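PDB 3VSF: ricin B lectin from Clostridium thermocellum, which probably hydrolyses beta-1,3-galactan from the chain end as a family 43 exo-beta-1,3-galactanase carrying a galactose-binding CBM13 module. Local coordinates for residues E39-D50 and E337-S349. Numbering follows the deposited sequence.
Sequences EGVIVNGTQFKD and ELPYYDSVKIDAS
Gly40 reaches Ile346 through its backbone: its carbonyl O takes the amide of Ile346 at 2.9 Å (N to O), the donor lying nearly on the line of the C=O bond. Without a side chain, Gly40 lets strand 343-347 lie close beside its backbone; it is also the centre of an inverse gamma turn. Val41 and Lys345 form an antiparallel non-hydrogen-bonded pair. Val41 CG2 comes within 4.2 Å of Lys345 CG, the two side chains crossing at about a right angle, and the aliphatic stem of Lys345 packs on the valine while its ammonium end leads away.

Ile42 forms the hydrogen-bonded pair with Val344: its N lies 2.7 Å from Val344 O, and its O accepts Val344 N at 2.9 Å. These ladder bonds make strand 41-43 an antiparallel edge of a three-stranded sheet, 41-43, 343-347, 352-355. The sheet lies outside the four-stranded blades of the five-bladed beta-propeller of family 43, and strand 343-347 follows the last blade, on the way to the ricin-type beta-trefoil. On the buried face, which suits a branched aliphatic residue, Ile42 carries CG1 beside its own N (chi1 -52°) and extends CD1 to 3.5 Å from Ile346 CD1; Trp325 covers the isoleucine from strand 322-330, while Ile353 packs on Val344 and Ile346.

Val43, exposed, faces Ser343 in a second antiparallel non-hydrogen-bonded pair. Beyond it, the side-chain amide of buried Asn44, whose CB points toward the partner segment, gives a weak, bent bond from ND2 to Tyr341 O at 2.8 Å (129° at the hydrogen), while OD1 accepts Trp325 N.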
ATOM      1  N   GLU A  39       8.748  15.734  12.906  1.00 88.76           N
ATOM      2  CA  GLU A  39       7.377  15.558  12.440  1.00 91.95           C
ATOM      3  C   GLU A  39       7.347  14.826  11.101  1.00 89.92           C
ATOM      4  O   GLU A  39       6.819  15.338  10.113  1.00 87.54           O
ATOM      5  CB  GLU A  39       6.676  16.914  12.320  1.00 91.84           C
ATOM      6  CG  GLU A  39       5.178  16.827  12.064  1.00 90.41           C
ATOM      7  CD  GLU A  39       4.542  18.189  11.861  1.00 96.41           C
ATOM      8  OE1 GLU A  39       3.301  18.255  11.736  1.00 96.76           O
ATOM      9  OE2 GLU A  39       5.283  19.194  11.825  1.00 95.81           O
ATOM     10  N   GLY A  40       7.921  13.627  11.073  1.00 84.68           N
ATOM     11  CA  GLY A  40       7.946  12.821   9.867  1.00 82.56           C
ATOM     12  C   GLY A  40       6.618  12.135   9.615  1.00 81.21           C
ATOM     13  O   GLY A  40       6.532  10.907   9.620  1.00 79.77           O
ATOM     14  N   VAL A  41       5.579  12.934   9.390  1.00 77.21           N
ATOM     15  CA  VAL A  41       4.232  12.407   9.201  1.00 77.06           C
ATOM     16  C   VAL A  41       3.675  12.742   7.819  1.00 79.06           C
ATOM     17  O   VAL A  41       3.789  13.874   7.349  1.00 77.49           O
ATOM     18  CB  VAL A  41       3.269  12.936  10.282  1.00 78.14           C
ATOM     19  CG1 VAL A  41       1.850  12.462  10.011  1.00 73.87           C
ATOM     20  CG2 VAL A  41       3.734  12.494  11.662  1.00 76.49           C
ATOM     21  N   ILE A  42       3.071  11.745   7.179  1.00 78.11           N
ATOM     22  CA  ILE A  42       2.501  11.909   5.848  1.00 75.39           C
ATOM     23  C   ILE A  42       0.979  11.826   5.894  1.00 73.15           C
ATOM     24  O   ILE A  42       0.417  11.024   6.638  1.00 74.45           O
ATOM     25  CB  ILE A  42       3.018  10.828   4.884  1.00 74.72           C
ATOM     26  CG1 ILE A  42       4.546  10.766   4.918  1.00 76.80           C
ATOM     27  CG2 ILE A  42       2.521  11.090   3.476  1.00 75.53           C
ATOM     28  CD1 ILE A  42       5.128   9.696   4.023  1.00 77.33           C
ATOM     29  N   VAL A  43       0.318  12.652   5.091  1.00 70.73           N
ATOM     30  CA  VAL A  43      -1.138  12.643   5.015  1.00 72.96           C
ATOM     31  C   VAL A  43      -1.608  12.057   3.687  1.00 73.08           C
ATOM     32  O   VAL A  43      -1.459  12.681   2.640  1.00 77.69           O
ATOM     33  CB  VAL A  43      -1.719  14.059   5.171  1.00 73.23           C
ATOM     34  CG1 VAL A  43      -3.240  14.010   5.172  1.00 73.42           C
ATOM     35  CG2 VAL A  43      -1.202  14.706   6.445  1.00 71.49           C
ATOM     36  N   ASN A  44      -2.172  10.855   3.738  1.00 72.05           N
ATOM     37  CA  ASN A  44      -2.648  10.183   2.534  1.00 69.11           C
ATOM     38  C   ASN A  44      -3.853  10.877   1.911  1.00 71.22           C
ATOM     39  O   ASN A  44      -4.525  11.679   2.559  1.00 71.48           O
ATOM     40  CB  ASN A  44      -2.976   8.718   2.827  1.00 67.39           C
ATOM     41  CG  ASN A  44      -1.743   7.901   3.159  1.00 69.40           C
ATOM     42  OD1 ASN A  44      -0.664   8.138   2.617  1.00 72.45           O
ATOM     43  ND2 ASN A  44      -1.898   6.933   4.053  1.00 69.71           N
ATOM     44  N   GLY A  45      -4.119  10.563   0.647  1.00 73.52           N
ATOM     45  CA  GLY A  45      -5.221  11.173  -0.076  1.00 74.51           C
ATOM     46  C   GLY A  45      -4.935  12.616  -0.436  1.00 75.59           C
ATOM     47  O   GLY A  45      -5.852  13.394  -0.702  1.00 74.43           O
ATOM     48  N   THR A  46      -3.654  12.975  -0.443  1.00 75.37           N
ATOM     49  CA  THR A  46      -3.239  14.335  -0.772  1.00 77.24           C
ATOM     50  C   THR A  46      -2.063  14.329  -1.742  1.00 76.18           C
ATOM     51  O   THR A  46      -1.537  13.272  -2.092  1.00 75.84           O
ATOM     52  CB  THR A  46      -2.824  15.122   0.488  1.00 78.56           C
ATOM     53  OG1 THR A  46      -1.546  14.664   0.945  1.00 76.22           O
ATOM     54  CG2 THR A  46      -3.853  14.948   1.595  1.00 73.85           C
ATOM     55  N   GLN A  47      -1.656  15.518  -2.173  1.00 76.99           N
ATOM     56  CA  GLN A  47      -0.480  15.664  -3.018  1.00 75.95           C
ATOM     57  C   GLN A  47       0.682  16.221  -2.208  1.00 75.63           C
ATOM     58  O   GLN A  47       0.691  17.399  -1.849  1.00 76.69           O
ATOM     59  CB  GLN A  47      -0.777  16.572  -4.212  1.00 77.42           C
ATOM     60  CG  GLN A  47      -1.741  15.974  -5.222  1.00 79.93           C
ATOM     61  CD  GLN A  47      -1.899  16.834  -6.460  1.00 84.59           C
ATOM     62  OE1 GLN A  47      -1.695  18.048  -6.418  1.00 85.26           O
ATOM     63  NE2 GLN A  47      -2.256  16.207  -7.573  1.00 83.67           N
ATOM     64  N   PHE A  48       1.658  15.366  -1.917  1.00 75.03           N
ATOM     65  CA  PHE A  48       2.811  15.764  -1.118  1.00 78.06           C
ATOM     66  C   PHE A  48       3.526  16.939  -1.775  1.00 82.20           C
ATOM     67  O   PHE A  48       3.577  17.038  -3.001  1.00 82.62           O
ATOM     68  CB  PHE A  48       3.784  14.596  -0.952  1.00 77.20           C
ATOM     69  CG  PHE A  48       3.128  13.309  -0.537  1.00 77.28           C
ATOM     70  CD1 PHE A  48       1.884  13.310   0.071  1.00 79.06           C
ATOM     71  CD2 PHE A  48       3.759  12.095  -0.758  1.00 77.10           C
ATOM     72  CE1 PHE A  48       1.280  12.126   0.450  1.00 77.45           C
ATOM     73  CE2 PHE A  48       3.162  10.908  -0.382  1.00 76.42           C
ATOM     74  CZ  PHE A  48       1.920  10.922   0.221  1.00 77.89           C
ATOM     75  N   LYS A  49       4.074  17.830  -0.957  1.00 81.48           N
ATOM     76  CA  LYS A  49       4.809  18.978  -1.471  1.00 82.37           C
ATOM     77  C   LYS A  49       6.301  18.856  -1.189  1.00 83.39           C
ATOM     78  O   LYS A  49       6.706  18.475  -0.090  1.00 78.84           O
ATOM     79  CB  LYS A  49       4.264  20.281  -0.882  1.00 81.77           C
ATOM     80  CG  LYS A  49       2.885  20.665  -1.391  1.00 78.06           C
ATOM     81  CD  LYS A  49       2.509  22.066  -0.938  1.00 82.50           C
ATOM     82  CE  LYS A  49       1.197  22.515  -1.556  1.00 86.56           C
ATOM     83  NZ  LYS A  49       0.858  23.915  -1.175  1.00 87.31           N
ATOM     84  N   ASP A  50       7.115  19.179  -2.189  1.00 86.38           N
ATOM     85  CA  ASP A  50       8.563  19.147  -2.034  1.00 86.45           C
ATOM     86  C   ASP A  50       9.031  20.275  -1.120  1.00 88.58           C
ATOM     87  O   ASP A  50       8.238  21.123  -0.712  1.00 88.33           O
ATOM     88  CB  ASP A  50       9.256  19.238  -3.397  1.00 87.33           C
ATOM     89  CG  ASP A  50       8.826  20.456  -4.193  1.00 90.01           C
ATOM     90  OD1 ASP A  50       8.583  21.517  -3.581  1.00 90.37           O
ATOM     91  OD2 ASP A  50       8.730  20.351  -5.434  1.00 89.70           O
ATOM     92  N   GLU A 337      -0.414  -8.046   5.240  1.00 62.45           N
ATOM     93  CA  GLU A 337      -1.419  -7.096   5.697  1.00 63.06           C
ATOM     94  C   GLU A 337      -1.124  -5.700   5.165  1.00 63.30           C
ATOM     95  O   GLU A 337       0.021  -5.251   5.182  1.00 64.74           O
ATOM     96  CB  GLU A 337      -1.465  -7.072   7.226  1.00 63.65           C
ATOM     97  CG  GLU A 337      -2.040  -5.795   7.820  1.00 68.55           C
ATOM     98  CD  GLU A 337      -1.850  -5.714   9.326  1.00 70.79           C
ATOM     99  OE1 GLU A 337      -1.817  -4.587   9.865  1.00 68.74           O
ATOM    100  OE2 GLU A 337      -1.740  -6.777   9.972  1.00 68.91           O
ATOM    101  N   LEU A 338      -2.162  -5.016   4.695  1.00 60.36           N
ATOM    102  CA  LEU A 338      -2.013  -3.658   4.189  1.00 60.98           C
ATOM    103  C   LEU A 338      -3.081  -2.753   4.797  1.00 60.85           C
ATOM    104  O   LEU A 338      -4.161  -2.593   4.233  1.00 59.43           O
ATOM    105  CB  LEU A 338      -2.091  -3.643   2.660  1.00 62.75           C
ATOM    106  CG  LEU A 338      -1.600  -2.392   1.926  1.00 63.06           C
ATOM    107  CD1 LEU A 338      -2.681  -1.324   1.853  1.00 62.72           C
ATOM    108  CD2 LEU A 338      -0.332  -1.846   2.569  1.00 62.96           C
ATOM    109  N   PRO A 339      -2.776  -2.165   5.962  1.00 60.59           N
ATOM    110  CA  PRO A 339      -3.716  -1.318   6.701  1.00 59.52           C
ATOM    111  C   PRO A 339      -3.769   0.097   6.142  1.00 59.28           C
ATOM    112  O   PRO A 339      -2.802   0.550   5.533  1.00 61.36           O
ATOM    113  CB  PRO A 339      -3.112  -1.293   8.104  1.00 60.77           C
ATOM    114  CG  PRO A 339      -1.646  -1.401   7.862  1.00 61.63           C
ATOM    115  CD  PRO A 339      -1.490  -2.307   6.667  1.00 59.90           C
ATOM    116  N   TYR A 340      -4.889   0.781   6.346  1.00 58.85           N
ATOM    117  CA  TYR A 340      -5.014   2.170   5.923  1.00 61.27           C
ATOM    118  C   TYR A 340      -4.984   3.124   7.110  1.00 63.79           C
ATOM    119  O   TYR A 340      -5.858   3.085   7.975  1.00 65.90           O
ATOM    120  CB  TYR A 340      -6.297   2.392   5.121  1.00 61.60           C
ATOM    121  CG  TYR A 340      -6.562   3.851   4.817  1.00 64.48           C
ATOM    122  CD1 TYR A 340      -5.939   4.483   3.748  1.00 67.42           C
ATOM    123  CD2 TYR A 340      -7.428   4.598   5.604  1.00 64.25           C
ATOM    124  CE1 TYR A 340      -6.175   5.818   3.469  1.00 67.72           C
ATOM    125  CE2 TYR A 340      -7.670   5.933   5.332  1.00 68.03           C
ATOM    126  CZ  TYR A 340      -7.042   6.537   4.264  1.00 73.17           C
ATOM    127  OH  TYR A 340      -7.281   7.864   3.991  1.00 78.15           O
ATOM    128  N   TYR A 341      -3.972   3.982   7.140  1.00 64.02           N
ATOM    129  CA  TYR A 341      -3.880   5.029   8.143  1.00 65.90           C
ATOM    130  C   TYR A 341      -4.030   6.375   7.451  1.00 70.23           C
ATOM    131  O   TYR A 341      -3.301   6.676   6.507  1.00 73.86           O
ATOM    132  CB  TYR A 341      -2.534   4.962   8.865  1.00 67.63           C
ATOM    133  CG  TYR A 341      -2.230   3.618   9.486  1.00 68.01           C
ATOM    134  CD1 TYR A 341      -3.226   2.875  10.106  1.00 66.25           C
ATOM    135  CD2 TYR A 341      -0.945   3.090   9.448  1.00 67.22           C
ATOM    136  CE1 TYR A 341      -2.949   1.644  10.675  1.00 65.40           C
ATOM    137  CE2 TYR A 341      -0.660   1.861  10.013  1.00 67.34           C
ATOM    138  CZ  TYR A 341      -1.665   1.143  10.625  1.00 68.00           C
ATOM    139  OH  TYR A 341      -1.383  -0.082  11.187  1.00 66.29           O
ATOM    140  N   ASP A 342      -4.979   7.184   7.910  1.00 71.28           N
ATOM    141  CA  ASP A 342      -5.200   8.497   7.316  1.00 70.74           C
ATOM    142  C   ASP A 342      -3.935   9.341   7.436  1.00 73.57           C
ATOM    143  O   ASP A 342      -3.715  10.267   6.655  1.00 75.92           O
ATOM    144  CB  ASP A 342      -6.382   9.199   7.984  1.00 76.27           C
ATOM    145  CG  ASP A 342      -6.954  10.313   7.130  1.00 81.33           C
ATOM    146  OD1 ASP A 342      -7.829  10.025   6.285  1.00 81.01           O
ATOM    147  OD2 ASP A 342      -6.530  11.475   7.302  1.00 83.72           O
ATOM    148  N   SER A 343      -3.107   9.010   8.421  1.00 73.63           N
ATOM    149  CA  SER A 343      -1.815   9.661   8.609  1.00 71.73           C
ATOM    150  C   SER A 343      -0.768   8.624   9.005  1.00 72.41           C
ATOM    151  O   SER A 343      -1.006   7.794   9.882  1.00 73.30           O
ATOM    152  CB  SER A 343      -1.909  10.752   9.677  1.00 72.86           C
ATOM    153  OG  SER A 343      -2.833  11.759   9.302  1.00 74.96           O
ATOM    154  N   VAL A 344       0.389   8.673   8.352  1.00 73.68           N
ATOM    155  CA  VAL A 344       1.443   7.695   8.593  1.00 74.67           C
ATOM    156  C   VAL A 344       2.725   8.355   9.090  1.00 75.07           C
ATOM    157  O   VAL A 344       3.162   9.366   8.547  1.00 77.63           O
ATOM    158  CB  VAL A 344       1.757   6.888   7.317  1.00 71.84           C
ATOM    159  CG1 VAL A 344       2.934   5.952   7.553  1.00 72.34           C
ATOM    160  CG2 VAL A 344       0.532   6.111   6.865  1.00 69.57           C
ATOM    161  N   LYS A 345       3.324   7.776  10.126  1.00 74.95           N
ATOM    162  CA  LYS A 345       4.595   8.271  10.643  1.00 76.69           C
ATOM    163  C   LYS A 345       5.742   7.398  10.146  1.00 78.78           C
ATOM    164  O   LYS A 345       5.667   6.171  10.197  1.00 76.28           O
ATOM    165  CB  LYS A 345       4.587   8.305  12.171  1.00 78.98           C
ATOM    166  CG  LYS A 345       5.791   9.013  12.772  1.00 83.60           C
ATOM    167  CD  LYS A 345       6.492   8.149  13.808  1.00 84.78           C
ATOM    168  CE  LYS A 345       7.715   8.855  14.372  1.00 86.12           C
ATOM    169  NZ  LYS A 345       8.445   8.007  15.355  1.00 89.55           N
ATOM    170  N   ILE A 346       6.803   8.038   9.666  1.00 81.85           N
ATOM    171  CA  ILE A 346       7.948   7.316   9.125  1.00 80.72           C
ATOM    172  C   ILE A 346       9.266   7.793   9.729  1.00 83.77           C
ATOM    173  O   ILE A 346       9.532   8.993   9.796  1.00 84.29           O
ATOM    174  CB  ILE A 346       8.028   7.454   7.592  1.00 78.44           C
ATOM    175  CG1 ILE A 346       6.751   6.924   6.939  1.00 80.13           C
ATOM    176  CG2 ILE A 346       9.245   6.721   7.052  1.00 81.36           C
ATOM    177  CD1 ILE A 346       6.783   6.952   5.426  1.00 73.00           C
ATOM    178  N   ASP A 347      10.084   6.842  10.170  1.00 82.57           N
ATOM    179  CA  ASP A 347      11.425   7.145  10.654  1.00 87.65           C
ATOM    180  C   ASP A 347      12.433   6.292   9.894  1.00 88.70           C
ATOM    181  O   ASP A 347      12.819   5.216  10.349  1.00 89.01           O
ATOM    182  CB  ASP A 347      11.532   6.886  12.159  1.00 89.78           C
ATOM    183  CG  ASP A 347      12.776   7.506  12.772  1.00 93.21           C
ATOM    184  OD1 ASP A 347      13.124   8.645  12.393  1.00 93.42           O
ATOM    185  OD2 ASP A 347      13.408   6.854  13.630  1.00 92.20           O
ATOM    186  N   ALA A 348      12.847   6.779   8.727  1.00 85.51           N
ATOM    187  CA  ALA A 348      13.728   6.029   7.838  1.00 85.91           C
ATOM    188  C   ALA A 348      15.007   5.566   8.531  1.00 88.94           C
ATOM    189  O   ALA A 348      15.542   4.502   8.216  1.00 88.38           O
ATOM    190  CB  ALA A 348      14.061   6.856   6.603  1.00 86.33           C
ATOM    191  N   SER A 349      15.490   6.368   9.473  1.00 88.93           N
ATOM    192  CA  SER A 349      16.709   6.045  10.204  1.00 88.17           C
ATOM    193  C   SER A 349      16.579   4.730  10.970  1.00 89.32           C
ATOM    194  O   SER A 349      17.450   3.866  10.887  1.00 89.88           O
ATOM    195  CB  SER A 349      17.073   7.181  11.161  1.00 91.86           C
ATOM    196  OG  SER A 349      16.014   7.446  12.066  1.00 93.63           O
TER